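Local atomic coordinates of transcriptional regulator (Rhodococcus jostii, PDB entry 5CYV), a protein that probably binds DNA as a MarR-family transcriptional regulator of p-hydroxycinnamate metabolism and takes p-coumaroyl-CoA as its ligand. Residues Glu51-Gln55 against Arg56-Ala60; Met62-Asp65 against Pro66-Val70. All coordinates share one frame; numbering follows the deposited sequence. Where two conformers were deposited one is given.

Contact 1 (Glu51-Gln55 against Arg56-Ala60); sequences EGVNQ and RGVAA
Asn54 and Arg56 meet in a local N-terminal helix cap, where the loop that follows helix 37-47 turns into helix 55-62. Asn54 is the N-cap residue. Its side-chain OD1 accepts a hydrogen bond from the backbone N of Arg56 at 2.9 Å. The bond is fairly straight (158° at the hydrogen), and the donor is tilted 22° from the amide carbonyl plane. CG of Asn54 stands anti to the backbone N (chi1 -167°), which swings the amide forward beside the first turn. Beyond this bond the side chains of Asn54 and Arg56 run side by side in the same direction, OD1 of Asn54 lying 3.6 Å from CB of Arg56, while the guanidinium end leads away. The main chain then takes up the helical pattern: Val58 N donates to Asn54 O at 3.1 Å, and Ala59 N donates to Gln55 O at 2.9 Å. Asn54 thus accepts through both its side chain and its carbonyl.

On the inner side, Val53 and Val58 close the turn with an apolar contact. The two side chains cross at about a right angle, and CG1 of Val53 comes within 3.4 Å of CG2 of Val58, tighter than usual van der Waals packing. The same CG2 of Val58 also rests 3.5 Å from Asn54 O. Helix 37-47 flanks this pair, with Ala46 against Val53 and both Val42 and Leu45 against Val58, while backbone hydrogen bonding between Val53 and Ile96 joins the loop to strand 94-98. A side-chain cap joined to an apolar contact between the residue before it and one four places after it is the arrangement of a hydrophobic staple, here opening a helix of the MarR-type winged helix-turn-helix fold.

Contact 2 (Met62-Asp65 against Pro66-Val70); sequences MGLD and PSQIV
Met62 and Leu64 both meet the CD1 methyl of Ile69, each side chain crossing that of the isoleucine at a slant. SD of Met62 lies 4.1 Å from CD1 of Ile69, and CD1 of Leu64 lies 4.0 Å from the same methyl, so one carbon serves both neighbours at ordinary packing distance. Although the CB of Ile69 does not face 62-65, CG1 lies beside the backbone N (chi1 -60°) and a further bend at chi2 brings CD1 back to the two side chains. Met62 is also part of the p-coumaroyl-CoA pocket, where its side chain touches the bound ligand; on helix 37-47 it packs against Ser41 and Val42.

Leu64 turns its other branch to Gln68, the two side chains crossing at about a right angle with CD2 of Leu64 3.8 Å from OE1 of Gln68. This holds for the conformer of Gln68 described here, one of two in the model. Its OE1 accepts a hydrogen bond from Arg38 NH2, and Leu64 packs on Arg38 as well. The chain here forms the turn of the helix-turn-helix: Gly63 is the first residue beyond helix 55-62 to leave helical angles, its positive phi belonging to a Schellman motif, and 66-69 coil in helical angles before helix 70-78 starts.

The carbonyl of Asp65 accepts the backbone bond of the turn into 66-69, its O taking a hydrogen bond from Gln68 N at 2.9 Å. The N-H...O angle is 150°, and the donor stands 51° out of the carbonyl plane. CB of Gln68 sits 3.5 Å from Asp65 O, and CG1 of Ile69 approaches that oxygen at 3.9 Å. Pro66 packs on Gln55 and Ala59 of helix 55-62.

Contacts 1 and 2 follow in series along the chain, their centres about 10 Å apart and on the same side of the chain's centre. Contact 1 opens helix 55-62; contact 2 takes in Met62 at its C-terminal end and the turn leading to helix 70-78. They meet directly: Ala59 O and Leu64 N lie 2.9 Å apart, a probable hydrogen bond consistent with the 6→1 bond of the Schellman motif, while Gln55 packs on Val70. Both also lean on helix 37-47. Together they lie at the two ends of one helix in the helix-turn-helix unit, and through Met62 contact 2 connects this unit to the p-coumaroyl-CoA pocket.

Contact 1 (Glu51-Gln55 against Arg56-Ala60)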
loop_
_atom_site.group_PDB
_atom_site.type_symbol
_atom_site.label_atom_id
_atom_site.label_comp_id
_atom_site.label_asym_id
_atom_site.label_seq_id
_atom_site.Cartn_x
_atom_site.Cartn_y
_atom_site.Cartn_z
ATOM N N GLU B 51 -11.794 -25.516 -9.043
ATOM C CA GLU B 51 -12.947 -25.843 -8.234
ATOM C C GLU B 51 -13.307 -24.778 -7.213
ATOM O O GLU B 51 -14.373 -24.849 -6.592
ATOM C CB GLU B 51 -12.712 -27.170 -7.522
ATOM C CG GLU B 51 -12.676 -28.358 -8.477
ATOM C CD GLU B 51 -13.997 -28.567 -9.237
ATOM O OE1 GLU B 51 -15.083 -28.389 -8.635
ATOM O OE2 GLU B 51 -13.938 -28.905 -10.443
ATOM N N GLY B 52 -12.457 -23.782 -7.067
ATOM C CA GLY B 52 -12.665 -22.769 -6.044
ATOM C C GLY B 52 -11.503 -22.692 -5.077
ATOM O O GLY B 52 -10.626 -23.557 -5.066
ATOM N N VAL B 53 -11.581 -21.676 -4.226
ATOM C CA VAL B 53 -10.533 -21.360 -3.264
ATOM C C VAL B 53 -11.139 -21.279 -1.862
ATOM O O VAL B 53 -12.261 -20.796 -1.649
ATOM C CB VAL B 53 -9.819 -20.035 -3.611
ATOM C CG1 VAL B 53 -10.765 -18.848 -3.483
ATOM C CG2 VAL B 53 -8.585 -19.845 -2.720
ATOM N N ASN B 54 -10.361 -21.762 -0.902
ATOM C CA ASN B 54 -10.721 -21.695 0.495
ATOM C C ASN B 54 -10.657 -20.301 1.120
ATOM O O ASN B 54 -9.769 -19.530 0.796
ATOM C CB ASN B 54 -9.721 -22.656 1.190
ATOM C CG ASN B 54 -10.071 -22.994 2.596
ATOM O OD1 ASN B 54 -10.402 -22.136 3.403
ATOM N ND2 ASN B 54 -9.938 -24.272 2.926
ATOM N N GLN B 55 -11.629 -19.934 1.942
ATOM C CA GLN B 55 -11.649 -18.612 2.594
ATOM C C GLN B 55 -10.339 -18.309 3.325
ATOM O O GLN B 55 -9.844 -17.153 3.311
ATOM C CB GLN B 55 -12.838 -18.533 3.574
ATOM C CG GLN B 55 -13.057 -17.174 4.274
ATOM C CD GLN B 55 -13.945 -17.297 5.510
ATOM O OE1 GLN B 55 -13.468 -17.532 6.621
ATOM N NE2 GLN B 55 -15.240 -17.144 5.315
ATOM N N ARG B 56 -9.777 -19.322 3.969
ATOM C CA ARG B 56 -8.549 -19.090 4.733
ATOM C C ARG B 56 -7.390 -18.779 3.822
ATOM O O ARG B 56 -6.578 -17.925 4.159
ATOM C CB ARG B 56 -8.236 -20.292 5.611
ATOM C CG ARG B 56 -9.205 -20.359 6.794
ATOM C CD ARG B 56 -8.984 -21.642 7.599
ATOM N NE ARG B 56 -10.026 -21.929 8.591
ATOM C CZ ARG B 56 -9.955 -21.598 9.880
ATOM N NH1 ARG B 56 -8.888 -20.960 10.343
ATOM N NH2 ARG B 56 -10.945 -21.918 10.713
ATOM N N GLY B 57 -7.327 -19.426 2.665
ATOM C CA GLY B 57 -6.325 -19.139 1.647
ATOM C C GLY B 57 -6.446 -17.722 1.110
ATOM O O GLY B 57 -5.413 -17.025 0.885
ATOM N N VAL B 58 -7.674 -17.312 0.840
ATOM C CA VAL B 58 -7.880 -15.960 0.372
ATOM C C VAL B 58 -7.405 -14.938 1.398
ATOM O O VAL B 58 -6.671 -13.965 1.056
ATOM C CB VAL B 58 -9.376 -15.747 0.090
ATOM C CG1 VAL B 58 -9.650 -14.262 -0.228
ATOM C CG2 VAL B 58 -9.749 -16.602 -1.093
ATOM N N ALA B 59 -7.802 -15.176 2.650
ATOM C CA ALA B 59 -7.443 -14.273 3.737
ATOM C C ALA B 59 -5.938 -14.140 3.889
ATOM O O ALA B 59 -5.419 -13.036 4.018
ATOM C CB ALA B 59 -8.070 -14.775 5.072
ATOM N N ALA B 60 -5.228 -15.260 3.818
ATOM C CA ALA B 60 -3.781 -15.303 4.013
ATOM C C ALA B 60 -3.115 -14.555 2.856
ATOM O O ALA B 60 -2.161 -13.781 3.075
ATOM C CB ALA B 60 -3.298 -16.746 4.069
#

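Contact 2 (Met62-Asp65 against Pro66-Val70)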
loop_
_atom_site.group_PDB
_atom_site.type_symbol
_atom_site.label_atom_id
_atom_site.label_comp_id
_atom_site.label_asym_id
_atom_site.label_seq_id
_atom_site.Cartn_x
_atom_site.Cartn_y
_atom_site.Cartn_z
ATOM N N MET B 62 -4.365 -12.110 1.114
ATOM C CA MET B 62 -4.682 -10.685 1.246
ATOM C C MET B 62 -4.163 -10.090 2.540
ATOM O O MET B 62 -4.298 -8.881 2.732
ATOM C CB MET B 62 -6.207 -10.485 1.134
ATOM C CG MET B 62 -6.675 -10.845 -0.264
ATOM S SD MET B 62 -8.457 -10.722 -0.473
ATOM C CE MET B 62 -8.737 -8.890 -0.306
ATOM N N GLY B 63 -3.587 -10.882 3.443
ATOM C CA GLY B 63 -3.141 -10.399 4.759
ATOM C C GLY B 63 -4.271 -9.985 5.672
ATOM O O GLY B 63 -4.048 -9.152 6.548
ATOM N N LEU B 64 -5.440 -10.624 5.543
ATOM C CA LEU B 64 -6.635 -10.237 6.328
ATOM C C LEU B 64 -7.054 -11.382 7.199
ATOM O O LEU B 64 -6.709 -12.525 6.928
ATOM C CB LEU B 64 -7.801 -9.829 5.428
ATOM C CG LEU B 64 -7.503 -8.593 4.581
ATOM C CD1 LEU B 64 -8.534 -8.438 3.578
ATOM C CD2 LEU B 64 -7.419 -7.323 5.498
ATOM N N ASP B 65 -7.771 -11.100 8.281
ATOM C CA ASP B 65 -8.484 -12.167 8.965
ATOM C C ASP B 65 -9.576 -12.752 8.103
ATOM O O ASP B 65 -10.223 -12.060 7.313
ATOM C CB ASP B 65 -9.133 -11.662 10.244
ATOM C CG ASP B 65 -8.137 -11.326 11.298
ATOM O OD1 ASP B 65 -7.023 -11.895 11.261
ATOM O OD2 ASP B 65 -8.478 -10.491 12.160
ATOM N N PRO B 66 -9.827 -14.043 8.251
ATOM C CA PRO B 66 -10.888 -14.657 7.464
ATOM C C PRO B 66 -12.255 -13.990 7.679
ATOM O O PRO B 66 -13.036 -13.966 6.724
ATOM C CB PRO B 66 -10.887 -16.102 7.955
ATOM C CG PRO B 66 -9.451 -16.319 8.390
ATOM C CD PRO B 66 -9.017 -15.022 9.004
ATOM N N SER B 67 -12.517 -13.425 8.882
ATOM C CA SER B 67 -13.818 -12.795 9.116
ATOM C C SER B 67 -14.023 -11.617 8.179
ATOM O O SER B 67 -15.166 -11.215 7.904
ATOM C CB SER B 67 -13.912 -12.305 10.568
ATOM O OG SER B 67 -12.955 -11.300 10.840
ATOM N N GLN B 68 -12.931 -11.055 7.689
ATOM C CA GLN B 68 -13.033 -9.857 6.821
ATOM C C GLN B 68 -13.327 -10.243 5.388
ATOM O O GLN B 68 -13.657 -9.415 4.575
ATOM C CB GLN B 68 -11.759 -8.989 6.910
ATOM C CG GLN B 68 -11.619 -8.403 8.310
ATOM C CD GLN B 68 -10.883 -7.035 8.382
ATOM O OE1 GLN B 68 -10.630 -6.371 7.381
ATOM N NE2 GLN B 68 -10.526 -6.651 9.604
ATOM N N ILE B 69 -13.247 -11.535 5.080
ATOM C CA ILE B 69 -13.454 -11.983 3.719
ATOM C C ILE B 69 -14.928 -12.347 3.495
ATOM O O ILE B 69 -15.393 -12.249 2.339
ATOM C CB ILE B 69 -12.555 -13.283 3.420
ATOM C CG1 ILE B 69 -11.071 -12.957 3.615
ATOM C CG2 ILE B 69 -12.767 -13.908 2.032
ATOM C CD1 ILE B 69 -10.618 -11.776 2.798
ATOM N N VAL B 70 -15.660 -12.663 4.574
ATOM C CA VAL B 70 -17.027 -13.150 4.420
ATOM C C VAL B 70 -17.899 -12.163 3.636
ATOM O O VAL B 70 -18.610 -12.571 2.708
ATOM C CB VAL B 70 -17.637 -13.411 5.778
ATOM C CG1 VAL B 70 -19.097 -13.846 5.640
ATOM C CG2 VAL B 70 -16.825 -14.477 6.497
#